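Local coordinates for protein CaaX farnesyltransferase beta subunit Ram1 (Aspergillus fumigatus, PDB 4L9P) that probably catalyses, as the peptide-binding beta subunit of a zinc-dependent heterodimer, the transfer of a farnesyl group from farnesyl diphosphate to the cysteine of C-terminal CaaX motifs, at residues C317-A320 and C321-L324. Sequence-based numbering, arbitrary orientation.
Sequences CALA and CLCL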
# COMPACT_ATOMS: atom_id res chain seq x y z
N CYS B 317 -0.89 -4.40 -2.73
CA CYS B 317 0.25 -5.29 -3.02
C CYS B 317 -0.09 -6.77 -2.79
O CYS B 317 0.28 -7.64 -3.58
CB CYS B 317 1.42 -4.92 -2.07
SG CYS B 317 2.21 -3.33 -2.48
N ALA B 318 -0.75 -7.06 -1.67
CA ALA B 318 -1.08 -8.45 -1.33
C ALA B 318 -2.11 -9.05 -2.30
O ALA B 318 -1.94 -10.19 -2.72
CB ALA B 318 -1.60 -8.56 0.12
N LEU B 319 -3.18 -8.30 -2.60
CA LEU B 319 -4.23 -8.87 -3.46
C LEU B 319 -3.70 -9.01 -4.88
O LEU B 319 -3.98 -10.03 -5.54
CB LEU B 319 -5.45 -7.95 -3.47
CG LEU B 319 -6.21 -7.95 -2.12
CD1 LEU B 319 -7.22 -6.79 -2.08
CD2 LEU B 319 -6.89 -9.34 -1.89
N ALA B 320 -2.93 -8.03 -5.37
CA ALA B 320 -2.38 -8.14 -6.72
C ALA B 320 -1.40 -9.32 -6.75
O ALA B 320 -1.38 -10.10 -7.71
CB ALA B 320 -1.65 -6.82 -7.13
N CYS B 321 -0.56 -9.47 -5.70
CA CYS B 321 0.36 -10.62 -5.68
C CYS B 321 -0.43 -11.94 -5.66
O CYS B 321 -0.04 -12.88 -6.37
CB CYS B 321 1.26 -10.50 -4.42
SG CYS B 321 2.65 -11.63 -4.51
N LEU B 322 -1.53 -12.03 -4.89
CA LEU B 322 -2.33 -13.28 -4.88
C LEU B 322 -2.86 -13.58 -6.28
O LEU B 322 -2.85 -14.75 -6.70
CB LEU B 322 -3.53 -13.19 -3.93
CG LEU B 322 -3.15 -13.32 -2.45
CD1 LEU B 322 -4.41 -13.07 -1.63
CD2 LEU B 322 -2.56 -14.69 -2.08
N CYS B 323 -3.25 -12.54 -7.02
CA CYS B 323 -3.75 -12.75 -8.37
C CYS B 323 -2.66 -13.09 -9.37
O CYS B 323 -2.99 -13.46 -10.53
CB CYS B 323 -4.57 -11.50 -8.83
SG CYS B 323 -6.12 -11.38 -7.82
N LEU B 324 -1.37 -12.96 -9.03
CA LEU B 324 -0.30 -13.55 -9.85
C LEU B 324 -0.11 -15.06 -9.61
O LEU B 324 0.66 -15.74 -10.33
CB LEU B 324 1.03 -12.85 -9.48
CG LEU B 324 1.17 -11.45 -10.00
CD1 LEU B 324 2.44 -10.87 -9.44
CD2 LEU B 324 1.27 -11.45 -11.53
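The flat groups joining C317-A320 to C321-L324 are peptide units of one helix. The A318 carbonyl accepts the N-H of L322 (A318 O to L322 N, 2.9 Å), which approaches tilted 25° from the carbonyl plane, while the L322 side chain closes on the same oxygen, its CG 3.4 Å from A318 O. At the next carbonyl along, L319 O takes the N-H of C323, with C323 N 3.0 Å away, and C323 SG comes within 3.4 Å of L319 O. The sulfur gets there because it stands anti to the carbonyl carbon of C323 (chi1 -68°), beside the backbone N of C323. C317 O accepts the N-H of C321, with C321 N 2.9 Å away, and also meets C321 CB.

The regular i to i+4 pattern weakens at the last turn. L324 N lies 3.1 Å from A320 O, but this bond is weak, its N-H pointing at the oxygen with an angle of only 130°. The same N-H also bonds to C321 O, 3.0 Å from L324 N, an i to i+3 link, so the N-H is shared between two carbonyl oxygens. Apolar contact between side chains is slight: L319 CD2 and L322 CD1 meet at 4.5 Å, their branches lying along one flank of the helix.

Every residue is buried, and the surroundings differ by flank. C317 touches the bound farnesyl diphosphate analogue, so this helix of the alpha-alpha toroid contributes to the wall of the isoprenoid pocket. C317, A320 and L324 pack on helix 251-263, through V251, Y255 and M258. L319 and A320 meet L378 of helix 375-384, whereas L319, L322 and C323 lean on helix 328-335 at P328, V331 and V332.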